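Local coordinates for protein geranylgeranyl pyrophosphate synthetase (Pyrococcus horikoshii, PDB 1WY0) that probably condenses allylic diphosphates with isopentenyl diphosphate to build geranylgeranyl diphosphate, at residues Y35-H40 with I111-L116; M173-T178 with V210-Q215; W217-D222 with K242-V247. All coordinates share one frame; numbering follows the deposited sequence.

Contact 1 (Y35-H40 with I111-L116)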
ATOM      1  N   TYR A  35       7.447  11.689   6.209  1.00 31.12           N
ATOM      2  CA  TYR A  35       8.532  10.766   6.542  1.00 32.30           C
ATOM      3  C   TYR A  35       8.681  10.566   8.057  1.00 32.55           C
ATOM      4  O   TYR A  35       9.207   9.567   8.528  1.00 33.71           O
ATOM      5  CB  TYR A  35       9.831  11.327   5.962  1.00 31.30           C
ATOM      6  CG  TYR A  35      10.063  10.763   4.606  1.00 31.75           C
ATOM      7  CD1 TYR A  35      10.748   9.559   4.463  1.00 31.51           C
ATOM      8  CD2 TYR A  35       9.593  11.427   3.473  1.00 31.91           C
ATOM      9  CE1 TYR A  35      10.953   9.019   3.202  1.00 31.52           C
ATOM     10  CE2 TYR A  35       9.806  10.892   2.211  1.00 31.76           C
ATOM     11  CZ  TYR A  35      10.487   9.697   2.074  1.00 30.29           C
ATOM     12  OH  TYR A  35      10.694   9.152   0.821  1.00 33.03           O
ATOM     13  N   GLU A  36       8.212  11.551   8.841  1.00 31.41           N
ATOM     14  CA  GLU A  36       8.209  11.358  10.287  1.00 34.42           C
ATOM     15  C   GLU A  36       7.023  10.495  10.714  1.00 33.46           C
ATOM     16  O   GLU A  36       7.085   9.709  11.650  1.00 36.62           O
ATOM     17  CB  GLU A  36       8.130  12.729  10.957  1.00 36.38           C
ATOM     18  CG  GLU A  36       9.350  13.015  11.832  1.00 43.09           C
ATOM     19  CD  GLU A  36       9.762  11.750  12.549  1.00 47.72           C
ATOM     20  OE1 GLU A  36       8.896  11.073  13.086  1.00 49.41           O
ATOM     21  OE2 GLU A  36      10.955  11.452  12.570  1.00 46.29           O
ATOM     22  N   ALA A  37       5.900  10.696  10.001  1.00 30.91           N
ATOM     23  CA  ALA A  37       4.742   9.846  10.235  1.00 30.02           C
ATOM     24  C   ALA A  37       5.072   8.383   9.936  1.00 28.54           C
ATOM     25  O   ALA A  37       4.774   7.480  10.706  1.00 27.81           O
ATOM     26  CB  ALA A  37       3.612  10.319   9.320  1.00 30.39           C
ATOM     27  N   ALA A  38       5.784   8.189   8.827  1.00 28.27           N
ATOM     28  CA  ALA A  38       6.289   6.869   8.439  1.00 28.06           C
ATOM     29  C   ALA A  38       7.337   6.325   9.421  1.00 29.63           C
ATOM     30  O   ALA A  38       7.384   5.122   9.696  1.00 30.13           O
ATOM     31  CB  ALA A  38       6.890   6.934   7.041  1.00 26.77           C
ATOM     32  N   ARG A  39       8.182   7.211   9.935  1.00 30.75           N
ATOM     33  CA  ARG A  39       9.223   6.833  10.887  1.00 32.26           C
ATOM     34  C   ARG A  39       8.705   6.576  12.297  1.00 32.58           C
ATOM     35  O   ARG A  39       9.355   5.891  13.079  1.00 34.66           O
ATOM     36  CB  ARG A  39      10.295   7.930  10.959  1.00 31.61           C
ATOM     37  CG  ARG A  39      11.347   7.866   9.863  1.00 32.63           C
ATOM     38  CD  ARG A  39      12.027   9.229   9.669  1.00 34.48           C
ATOM     39  NE  ARG A  39      12.740   9.677  10.861  1.00 33.12           N
ATOM     40  CZ  ARG A  39      14.028   9.450  11.097  1.00 35.09           C
ATOM     41  NH1 ARG A  39      14.760   8.782  10.220  1.00 33.91           N
ATOM     42  NH2 ARG A  39      14.580   9.877  12.225  1.00 36.35           N
ATOM     43  N   HIS A  40       7.537   7.117  12.623  1.00 32.61           N
ATOM     44  CA  HIS A  40       6.988   6.976  13.966  1.00 32.75           C
ATOM     45  C   HIS A  40       7.007   5.567  14.578  1.00 34.57           C
ATOM     46  O   HIS A  40       7.552   5.369  15.669  1.00 33.62           O
ATOM     47  CB  HIS A  40       5.566   7.547  14.016  1.00 32.23           C
ATOM     48  CG  HIS A  40       5.015   7.655  15.406  1.00 31.68           C
ATOM     49  ND1 HIS A  40       5.564   8.484  16.360  1.00 31.44           N
ATOM     50  CD2 HIS A  40       3.990   7.014  16.013  1.00 32.05           C
ATOM     51  CE1 HIS A  40       4.904   8.348  17.495  1.00 30.08           C
ATOM     52  NE2 HIS A  40       3.943   7.462  17.312  1.00 33.27           N
ATOM     53  N   ILE A 111      -2.702   7.019   6.245  1.00 24.86           N
ATOM     54  CA  ILE A 111      -2.876   6.108   5.131  1.00 23.61           C
ATOM     55  C   ILE A 111      -1.636   6.239   4.253  1.00 25.34           C
ATOM     56  O   ILE A 111      -0.993   5.232   3.916  1.00 24.93           O
ATOM     57  CB  ILE A 111      -4.107   6.466   4.311  1.00 23.99           C
ATOM     58  CG1 ILE A 111      -5.365   6.058   5.061  1.00 22.71           C
ATOM     59  CG2 ILE A 111      -4.043   5.786   2.957  1.00 24.69           C
ATOM     60  CD1 ILE A 111      -6.687   6.605   4.435  1.00 18.61           C
ATOM     61  N   LEU A 112      -1.297   7.479   3.889  1.00 24.25           N
ATOM     62  CA  LEU A 112      -0.119   7.727   3.060  1.00 26.78           C
ATOM     63  C   LEU A 112       1.181   7.206   3.673  1.00 26.64           C
ATOM     64  O   LEU A 112       2.039   6.730   2.945  1.00 26.11           O
ATOM     65  CB  LEU A 112       0.043   9.218   2.772  1.00 28.32           C
ATOM     66  CG  LEU A 112      -0.857   9.760   1.666  1.00 31.76           C
ATOM     67  CD1 LEU A 112      -0.489  11.195   1.415  1.00 31.50           C
ATOM     68  CD2 LEU A 112      -0.691   8.922   0.369  1.00 32.23           C
ATOM     69  N   ALA A 113       1.335   7.309   4.999  1.00 23.69           N
ATOM     70  CA  ALA A 113       2.543   6.825   5.653  1.00 24.64           C
ATOM     71  C   ALA A 113       2.617   5.308   5.482  1.00 25.68           C
ATOM     72  O   ALA A 113       3.682   4.760   5.195  1.00 26.11           O
ATOM     73  CB  ALA A 113       2.531   7.184   7.130  1.00 25.68           C
ATOM     74  N   GLY A 114       1.485   4.635   5.686  1.00 25.49           N
ATOM     75  CA  GLY A 114       1.433   3.198   5.497  1.00 21.66           C
ATOM     76  C   GLY A 114       1.805   2.882   4.059  1.00 23.18           C
ATOM     77  O   GLY A 114       2.550   1.950   3.816  1.00 25.08           O
ATOM     78  N   ASP A 115       1.301   3.657   3.102  1.00 22.19           N
ATOM     79  CA  ASP A 115       1.609   3.432   1.687  1.00 22.67           C
ATOM     80  C   ASP A 115       3.094   3.593   1.402  1.00 23.61           C
ATOM     81  O   ASP A 115       3.680   2.819   0.645  1.00 23.88           O
ATOM     82  CB  ASP A 115       0.836   4.410   0.778  1.00 23.02           C
ATOM     83  CG  ASP A 115      -0.648   4.094   0.719  1.00 27.44           C
ATOM     84  OD1 ASP A 115      -1.033   2.983   1.185  1.00 23.59           O
ATOM     85  OD2 ASP A 115      -1.412   4.941   0.197  1.00 23.62           O
ATOM     86  N   LEU A 116       3.693   4.616   1.986  1.00 21.99           N
ATOM     87  CA  LEU A 116       5.108   4.871   1.777  1.00 24.83           C
ATOM     88  C   LEU A 116       5.920   3.717   2.347  1.00 24.74           C
ATOM     89  O   LEU A 116       6.878   3.255   1.741  1.00 27.20           O
ATOM     90  CB  LEU A 116       5.545   6.173   2.458  1.00 25.24           C
ATOM     91  CG  LEU A 116       7.069   6.329   2.299  1.00 26.32           C
ATOM     92  CD1 LEU A 116       7.385   6.514   0.825  1.00 28.02           C
ATOM     93  CD2 LEU A 116       7.585   7.485   3.105  1.00 27.11           C
TER

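Contact 2 (M173-T178 with V210-Q215)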
ATOM      1  N   MET A 173      -8.315 -16.734   9.399  1.00 35.31           N
ATOM      2  CA  MET A 173      -8.038 -15.309   9.457  1.00 34.78           C
ATOM      3  C   MET A 173      -6.651 -15.044  10.042  1.00 35.66           C
ATOM      4  O   MET A 173      -5.821 -14.363   9.425  1.00 35.43           O
ATOM      5  CB  MET A 173      -9.120 -14.632  10.304  1.00 33.23           C
ATOM      6  CG  MET A 173      -8.932 -13.130  10.562  1.00 33.34           C
ATOM      7  SD  MET A 173      -7.683 -12.716  11.811  1.00 34.38           S
ATOM      8  CE  MET A 173      -8.579 -12.984  13.354  1.00 33.98           C
ATOM      9  N   ILE A 174      -6.391 -15.600  11.223  1.00 34.74           N
ATOM     10  CA  ILE A 174      -5.104 -15.328  11.853  1.00 35.66           C
ATOM     11  C   ILE A 174      -3.941 -15.866  11.015  1.00 36.28           C
ATOM     12  O   ILE A 174      -2.836 -15.340  11.017  1.00 37.72           O
ATOM     13  CB  ILE A 174      -5.097 -15.989  13.232  1.00 35.82           C
ATOM     14  CG1 ILE A 174      -3.978 -15.401  14.094  1.00 36.41           C
ATOM     15  CG2 ILE A 174      -4.832 -17.499  13.084  1.00 35.59           C
ATOM     16  CD1 ILE A 174      -4.227 -13.934  14.448  1.00 34.63           C
ATOM     17  N   SER A 175      -4.215 -16.981  10.314  1.00 37.53           N
ATOM     18  CA  SER A 175      -3.172 -17.585   9.493  1.00 38.70           C
ATOM     19  C   SER A 175      -2.584 -16.582   8.499  1.00 38.39           C
ATOM     20  O   SER A 175      -1.405 -16.594   8.175  1.00 38.95           O
ATOM     21  CB  SER A 175      -3.783 -18.769   8.741  1.00 39.16           C
ATOM     22  OG  SER A 175      -2.812 -19.315   7.847  1.00 43.94           O
ATOM     23  N   GLY A 176      -3.465 -15.712   7.975  1.00 36.78           N
ATOM     24  CA  GLY A 176      -2.982 -14.780   6.968  1.00 36.70           C
ATOM     25  C   GLY A 176      -2.566 -13.445   7.592  1.00 37.00           C
ATOM     26  O   GLY A 176      -1.669 -12.760   7.122  1.00 37.51           O
ATOM     27  N   LYS A 177      -3.289 -13.061   8.666  1.00 37.95           N
ATOM     28  CA  LYS A 177      -2.943 -11.808   9.330  1.00 40.70           C
ATOM     29  C   LYS A 177      -1.488 -11.813   9.802  1.00 42.96           C
ATOM     30  O   LYS A 177      -0.673 -10.989   9.414  1.00 46.75           O
ATOM     31  CB  LYS A 177      -3.884 -11.588  10.521  1.00 39.44           C
ATOM     32  CG  LYS A 177      -3.880 -10.129  10.995  1.00 40.32           C
ATOM     33  CD  LYS A 177      -5.123  -9.765  11.812  1.00 39.83           C
ATOM     34  CE  LYS A 177      -4.877  -8.590  12.767  1.00 41.25           C
ATOM     35  NZ  LYS A 177      -6.130  -7.871  12.995  1.00 40.13           N
ATOM     36  N   THR A 178      -1.176 -12.777  10.696  1.00 42.64           N
ATOM     37  CA  THR A 178       0.150 -12.790  11.311  1.00 41.79           C
ATOM     38  C   THR A 178       1.031 -13.940  10.805  1.00 41.05           C
ATOM     39  O   THR A 178       2.237 -13.810  10.632  1.00 40.66           O
ATOM     40  CB  THR A 178      -0.034 -12.905  12.826  1.00 42.95           C
ATOM     41  OG1 THR A 178      -0.865 -14.029  13.109  1.00 47.21           O
ATOM     42  CG2 THR A 178      -0.703 -11.640  13.376  1.00 42.15           C
ATOM     43  N   VAL A 210       4.822 -20.491  14.417  1.00 38.29           N
ATOM     44  CA  VAL A 210       5.230 -19.554  15.447  1.00 39.44           C
ATOM     45  C   VAL A 210       4.404 -18.276  15.320  1.00 39.68           C
ATOM     46  O   VAL A 210       3.893 -17.757  16.311  1.00 39.27           O
ATOM     47  CB  VAL A 210       6.736 -19.228  15.332  1.00 39.77           C
ATOM     48  CG1 VAL A 210       7.089 -18.029  16.198  1.00 39.95           C
ATOM     49  CG2 VAL A 210       7.544 -20.424  15.773  1.00 38.86           C
ATOM     50  N   GLY A 211       4.264 -17.786  14.093  1.00 39.10           N
ATOM     51  CA  GLY A 211       3.485 -16.583  13.860  1.00 39.72           C
ATOM     52  C   GLY A 211       2.084 -16.693  14.432  1.00 40.50           C
ATOM     53  O   GLY A 211       1.590 -15.763  15.075  1.00 41.45           O
ATOM     54  N   ILE A 212       1.440 -17.835  14.220  1.00 39.06           N
ATOM     55  CA  ILE A 212       0.088 -18.033  14.721  1.00 38.57           C
ATOM     56  C   ILE A 212       0.042 -18.196  16.240  1.00 38.45           C
ATOM     57  O   ILE A 212      -0.761 -17.544  16.909  1.00 39.38           O
ATOM     58  CB  ILE A 212      -0.582 -19.244  14.021  1.00 38.09           C
ATOM     59  CG1 ILE A 212      -0.943 -18.858  12.583  1.00 37.54           C
ATOM     60  CG2 ILE A 212      -1.826 -19.680  14.771  1.00 38.33           C
ATOM     61  CD1 ILE A 212      -1.583 -19.972  11.765  1.00 38.75           C
ATOM     62  N   ALA A 213       0.910 -19.041  16.785  1.00 36.58           N
ATOM     63  CA  ALA A 213       0.938 -19.282  18.227  1.00 36.48           C
ATOM     64  C   ALA A 213       1.242 -18.028  19.046  1.00 35.08           C
ATOM     65  O   ALA A 213       0.738 -17.869  20.152  1.00 35.14           O
ATOM     66  CB  ALA A 213       1.953 -20.375  18.555  1.00 35.40           C
ATOM     67  N   PHE A 214       2.087 -17.153  18.515  1.00 35.69           N
ATOM     68  CA  PHE A 214       2.400 -15.836  19.049  1.00 37.08           C
ATOM     69  C   PHE A 214       1.135 -15.116  19.509  1.00 35.70           C
ATOM     70  O   PHE A 214       0.961 -14.796  20.678  1.00 32.79           O
ATOM     71  CB  PHE A 214       3.089 -15.026  17.950  1.00 41.78           C
ATOM     72  CG  PHE A 214       3.311 -13.618  18.418  1.00 47.74           C
ATOM     73  CD1 PHE A 214       4.092 -13.383  19.544  1.00 49.22           C
ATOM     74  CD2 PHE A 214       2.751 -12.559  17.723  1.00 49.43           C
ATOM     75  CE1 PHE A 214       4.313 -12.082  19.968  1.00 50.91           C
ATOM     76  CE2 PHE A 214       2.980 -11.256  18.154  1.00 52.26           C
ATOM     77  CZ  PHE A 214       3.763 -11.011  19.276  1.00 52.67           C
ATOM     78  N   GLN A 215       0.340 -14.865  18.476  1.00 33.96           N
ATOM     79  CA  GLN A 215      -0.891 -14.115  18.652  1.00 33.78           C
ATOM     80  C   GLN A 215      -1.845 -14.828  19.610  1.00 32.83           C
ATOM     81  O   GLN A 215      -2.430 -14.200  20.487  1.00 31.15           O
ATOM     82  CB  GLN A 215      -1.577 -13.880  17.304  1.00 32.69           C
ATOM     83  CG  GLN A 215      -2.765 -12.936  17.407  1.00 32.79           C
ATOM     84  CD  GLN A 215      -2.366 -11.597  18.009  1.00 34.18           C
ATOM     85  OE1 GLN A 215      -1.527 -10.886  17.455  1.00 33.85           O
ATOM     86  NE2 GLN A 215      -2.949 -11.258  19.154  1.00 31.49           N
TER

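Contact 3 (W217-D222 with K242-V247)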
ATOM      1  N   TRP A 217      -1.146 -16.817  22.034  1.00 32.78           N
ATOM      2  CA  TRP A 217      -0.629 -16.699  23.392  1.00 35.44           C
ATOM      3  C   TRP A 217      -0.850 -15.286  23.942  1.00 36.15           C
ATOM      4  O   TRP A 217      -1.052 -15.105  25.147  1.00 37.84           O
ATOM      5  CB  TRP A 217       0.863 -17.058  23.421  1.00 37.84           C
ATOM      6  CG  TRP A 217       1.411 -17.204  24.809  1.00 40.36           C
ATOM      7  CD1 TRP A 217       2.246 -16.342  25.464  1.00 40.67           C
ATOM      8  CD2 TRP A 217       1.151 -18.280  25.718  1.00 42.59           C
ATOM      9  NE1 TRP A 217       2.524 -16.819  26.728  1.00 42.80           N
ATOM     10  CE2 TRP A 217       1.864 -18.006  26.908  1.00 42.64           C
ATOM     11  CE3 TRP A 217       0.384 -19.452  25.643  1.00 44.55           C
ATOM     12  CZ2 TRP A 217       1.833 -18.862  28.017  1.00 44.39           C
ATOM     13  CZ3 TRP A 217       0.355 -20.307  26.745  1.00 46.17           C
ATOM     14  CH2 TRP A 217       1.078 -20.004  27.919  1.00 44.37           C
ATOM     15  N   ASP A 218      -0.805 -14.285  23.069  1.00 36.55           N
ATOM     16  CA  ASP A 218      -1.040 -12.910  23.502  1.00 37.45           C
ATOM     17  C   ASP A 218      -2.476 -12.772  23.958  1.00 36.08           C
ATOM     18  O   ASP A 218      -2.750 -12.144  24.981  1.00 35.37           O
ATOM     19  CB  ASP A 218      -0.773 -11.915  22.369  1.00 39.63           C
ATOM     20  CG  ASP A 218       0.681 -11.541  22.269  1.00 43.16           C
ATOM     21  OD1 ASP A 218       1.473 -12.051  23.094  1.00 44.57           O
ATOM     22  OD2 ASP A 218       1.035 -10.739  21.377  1.00 46.82           O
ATOM     23  N   ASP A 219      -3.395 -13.355  23.193  1.00 33.94           N
ATOM     24  CA  ASP A 219      -4.803 -13.301  23.549  1.00 34.58           C
ATOM     25  C   ASP A 219      -5.036 -14.005  24.877  1.00 34.55           C
ATOM     26  O   ASP A 219      -5.862 -13.568  25.675  1.00 35.39           O
ATOM     27  CB  ASP A 219      -5.658 -13.928  22.445  1.00 32.92           C
ATOM     28  CG  ASP A 219      -5.589 -13.138  21.141  1.00 33.26           C
ATOM     29  OD1 ASP A 219      -5.104 -11.990  21.183  1.00 32.28           O
ATOM     30  OD2 ASP A 219      -6.027 -13.651  20.086  1.00 31.04           O
ATOM     31  N   VAL A 220      -4.297 -15.087  25.115  1.00 36.08           N
ATOM     32  CA  VAL A 220      -4.407 -15.850  26.359  1.00 37.13           C
ATOM     33  C   VAL A 220      -3.939 -15.007  27.541  1.00 37.68           C
ATOM     34  O   VAL A 220      -4.605 -14.933  28.566  1.00 36.14           O
ATOM     35  CB  VAL A 220      -3.529 -17.128  26.329  1.00 36.82           C
ATOM     36  CG1 VAL A 220      -3.361 -17.672  27.743  1.00 37.05           C
ATOM     37  CG2 VAL A 220      -4.165 -18.188  25.428  1.00 34.98           C
ATOM     38  N   LEU A 221      -2.774 -14.393  27.383  1.00 39.55           N
ATOM     39  CA  LEU A 221      -2.187 -13.534  28.403  1.00 40.64           C
ATOM     40  C   LEU A 221      -3.098 -12.355  28.746  1.00 40.81           C
ATOM     41  O   LEU A 221      -3.182 -11.898  29.876  1.00 40.57           O
ATOM     42  CB  LEU A 221      -0.849 -13.009  27.880  1.00 41.36           C
ATOM     43  CG  LEU A 221       0.281 -14.026  28.032  1.00 42.49           C
ATOM     44  CD1 LEU A 221       1.636 -13.469  27.590  1.00 42.58           C
ATOM     45  CD2 LEU A 221       0.461 -14.500  29.473  1.00 43.10           C
ATOM     46  N   ASP A 222      -3.763 -11.832  27.700  1.00 42.08           N
ATOM     47  CA  ASP A 222      -4.615 -10.668  27.901  1.00 42.40           C
ATOM     48  C   ASP A 222      -5.740 -10.940  28.900  1.00 41.79           C
ATOM     49  O   ASP A 222      -6.334 -10.036  29.476  1.00 41.47           O
ATOM     50  CB  ASP A 222      -5.200 -10.263  26.548  1.00 44.94           C
ATOM     51  CG  ASP A 222      -5.951  -8.951  26.707  1.00 48.10           C
ATOM     52  OD1 ASP A 222      -5.293  -7.912  26.691  1.00 50.86           O
ATOM     53  OD2 ASP A 222      -7.170  -8.985  26.862  1.00 45.77           O
ATOM     54  N   LYS A 242     -13.028  -8.655  20.862  1.00 37.61           N
ATOM     55  CA  LYS A 242     -12.085  -9.135  19.862  1.00 34.93           C
ATOM     56  C   LYS A 242     -12.277 -10.626  19.605  1.00 34.20           C
ATOM     57  O   LYS A 242     -12.447 -11.396  20.541  1.00 33.12           O
ATOM     58  CB  LYS A 242     -10.656  -8.883  20.342  1.00 33.78           C
ATOM     59  CG  LYS A 242      -9.596  -9.121  19.303  1.00 32.56           C
ATOM     60  CD  LYS A 242      -8.231  -9.289  19.971  1.00 32.97           C
ATOM     61  CE  LYS A 242      -7.127  -9.366  18.949  1.00 34.93           C
ATOM     62  NZ  LYS A 242      -5.841  -9.740  19.608  1.00 37.33           N
ATOM     63  N   LYS A 243     -12.251 -11.023  18.331  1.00 33.60           N
ATOM     64  CA  LYS A 243     -12.407 -12.426  17.964  1.00 34.96           C
ATOM     65  C   LYS A 243     -11.078 -13.159  18.080  1.00 33.95           C
ATOM     66  O   LYS A 243     -10.190 -13.001  17.246  1.00 34.86           O
ATOM     67  CB  LYS A 243     -12.926 -12.560  16.529  1.00 36.23           C
ATOM     68  CG  LYS A 243     -14.438 -12.616  16.404  1.00 38.35           C
ATOM     69  CD  LYS A 243     -15.080 -11.275  16.673  1.00 39.81           C
ATOM     70  CE  LYS A 243     -16.586 -11.371  16.563  1.00 37.82           C
ATOM     71  NZ  LYS A 243     -17.213 -10.038  16.682  1.00 39.28           N
ATOM     72  N   THR A 244     -10.942 -13.949  19.134  1.00 33.68           N
ATOM     73  CA  THR A 244      -9.730 -14.722  19.369  1.00 32.56           C
ATOM     74  C   THR A 244     -10.095 -16.204  19.294  1.00 31.39           C
ATOM     75  O   THR A 244     -11.263 -16.547  19.139  1.00 31.24           O
ATOM     76  CB  THR A 244      -9.164 -14.432  20.760  1.00 33.01           C
ATOM     77  OG1 THR A 244      -9.958 -15.110  21.742  1.00 31.18           O
ATOM     78  CG2 THR A 244      -9.195 -12.930  21.043  1.00 31.21           C
ATOM     79  N   LEU A 245      -9.100 -17.079  19.407  1.00 32.57           N
ATOM     80  CA  LEU A 245      -9.357 -18.519  19.371  1.00 31.56           C
ATOM     81  C   LEU A 245     -10.114 -18.948  20.618  1.00 32.13           C
ATOM     82  O   LEU A 245     -10.858 -19.924  20.593  1.00 32.16           O
ATOM     83  CB  LEU A 245      -8.043 -19.297  19.288  1.00 28.89           C
ATOM     84  CG  LEU A 245      -8.180 -20.816  19.408  1.00 27.00           C
ATOM     85  CD1 LEU A 245      -9.238 -21.335  18.444  1.00 27.73           C
ATOM     86  CD2 LEU A 245      -6.830 -21.457  19.133  1.00 25.50           C
ATOM     87  N   ILE A 246      -9.907 -18.214  21.710  1.00 30.83           N
ATOM     88  CA  ILE A 246     -10.570 -18.496  22.975  1.00 31.89           C
ATOM     89  C   ILE A 246     -12.073 -18.263  22.854  1.00 32.84           C
ATOM     90  O   ILE A 246     -12.887 -19.077  23.293  1.00 34.47           O
ATOM     91  CB  ILE A 246     -10.006 -17.594  24.091  1.00 32.77           C
ATOM     92  CG1 ILE A 246      -8.495 -17.803  24.200  1.00 33.38           C
ATOM     93  CG2 ILE A 246     -10.691 -17.905  25.419  1.00 32.65           C
ATOM     94  CD1 ILE A 246      -7.770 -16.730  24.983  1.00 36.36           C
ATOM     95  N   VAL A 247     -12.439 -17.140  22.250  1.00 33.49           N
ATOM     96  CA  VAL A 247     -13.838 -16.788  22.065  1.00 32.09           C
ATOM     97  C   VAL A 247     -14.495 -17.726  21.044  1.00 32.48           C
ATOM     98  O   VAL A 247     -15.676 -18.059  21.168  1.00 30.17           O
ATOM     99  CB  VAL A 247     -13.946 -15.322  21.599  1.00 33.82           C
ATOM    100  CG1 VAL A 247     -15.340 -15.010  21.158  1.00 36.71           C
ATOM    101  CG2 VAL A 247     -13.556 -14.401  22.728  1.00 34.97           C
TER
HETATM  102  O   HOH W   1      -6.576 -16.246  19.716  1.00 25.21           O

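Contact 1 (Y35-H40 with I111-L116)
Leu116 lays one methyl, CD2, over a face of the Tyr35 ring, and two alanines of helix 32-40 close on Ala113 beside it: a helix-helix packing within the all-alpha polyprenyl synthetase fold. The short segments cross steeply, at -73°, with their axes 8.5 Å apart at the closest point. Small side chains make that approach possible. Ala113 CB pushes against the backbone of the other helix, 3.8 Å from Ala38 N, and meets Ala37 CB at 4.0 Å, so a single methyl serves both alanines.

Leu116 does the work at the other end of the patch. Its CG is anti to the backbone N (chi1 175°), which carries the isobutyl group across to helix 32-40; CD2 then sits 4.0 Å from Ala38 CB and also lies over the tyrosine ring. Tyr35 CB starts off pointing away from helix 107-126, but the ring reaches back, and the two side chains cross at about a right angle. The result is a CH-pi contact, with the methyl 3.9 Å from the ring centroid of Tyr35 and 17° off the normal.

The polar end of the tyrosine runs past this apolar patch to the dimer partner, where OH is hydrogen-bonded to Glu151 of the second subunit; Leu116 itself packs on Asn147 of that subunit. All five touching residues are buried. Over the face, the methyl is offset toward the rim: Leu116 CD2 comes nearest to Tyr35 CE1, at 3.7 Å, with CZ next.

Contact 2 (M173-T178 with V210-Q215)
Ile212, Thr178 and Ile174 bury the most surface where helix 167-193 crosses helix 197-224, the segment axes 8.8 Å apart and 107° between their directions. Ile212 reaches over with CG1 anti to its carbonyl carbon (chi1 -73°), which sends CD1 onto the backbone of the other helix, 3.7 Å from Ser175 CA. Ile174 CG2 meets Ile212 CG2 at 4.1 Å. The other branch of Ile174 goes to the glutamine, where Ile174 CD1 lies against the aliphatic part of Gln215, 3.9 Å from its CB.

Thr178 faces Gly211, whose bare CA lets the helices close to 5.7 Å between the CA atoms of Thr178 and Gly211. The threonine hydroxyl turns back into its own helix and donates to Ile174 O at 3.2 Å; Thr178 N reaches the same oxygen from the opposite face of the carbonyl plane, and Thr178 ends a wider pi-type turn at 175-178. The lysine-threonine pair here matches a signature of prenyl synthases, and Lys177 is salt-bridged to Asp156 of helix 132-159. Ile212 and Ala213 also touch Met310 of helix 299-315, while Met173 leans on Phe159 of helix 132-159.

Contact 3 (W217-D222 with K242-V247)
Asp219 meets Lys242 and Thr244 at once, using a different carboxylate oxygen for each side of the job. With CG anti to its carbonyl carbon (chi1 -65°), the carboxylate projects to the loop ahead of helix 245-253. Lys242 comes in on an extended chain, at about a right angle to the aspartate, and its NZ makes a salt bridge to Asp219 OD1 at 2.8 Å, arriving on the syn side and 25° out of the carboxylate plane. The same OD1 also takes a hydrogen bond from Gln215 NE2.

Asp219 OD2 lies against Thr244, 3.3 Å from its CB, and accepts from a water at 2.7 Å; that water in turn accepts from Leu245 N. The carboxylate is thereby tied to the start of a helix that Thr244 caps: Thr244 OG1 accepts from Val247 N at 3.2 Å, nearly straight at 164°, and weakly from Ile246 N. Asp218, Asp219 and Asp222 form the DDxxD pattern expected of the second aspartate-rich motif of prenyl synthases, which in relatives binds the substrate diphosphate through magnesium ions.

Val220, next along, is apolar: its CG2 touches Ile246 CD1 at 3.9 Å, and Ile246 CD1 also lies 3.7 Å from Val220 CA. Asp222, two residues on, has its polar partners elsewhere: OD1 is salt-bridged to Lys232, and OD2 accepts from Asp237 N.

In the fold
The three contacts come one after another along the chain, all within the polyprenyl synthetase family region, in an all-helical chain. Contact 1 stands apart at the dimer side, its centre 24 Å from that of contact 2 and 29 Å from that of contact 3, and it is the one of the three touched by the second subunit. Contacts 2 and 3 are neighbours, centres 12 Å apart, strung along helix 197-224, and they touch where Gln215 packs against Lys242. That shared helix therefore joins the lysine-threonine pair of helix 167-193 to the aspartate-rich motif, consistent with both lining one diphosphate-binding region, while contact 1 joins helices near the subunit interface.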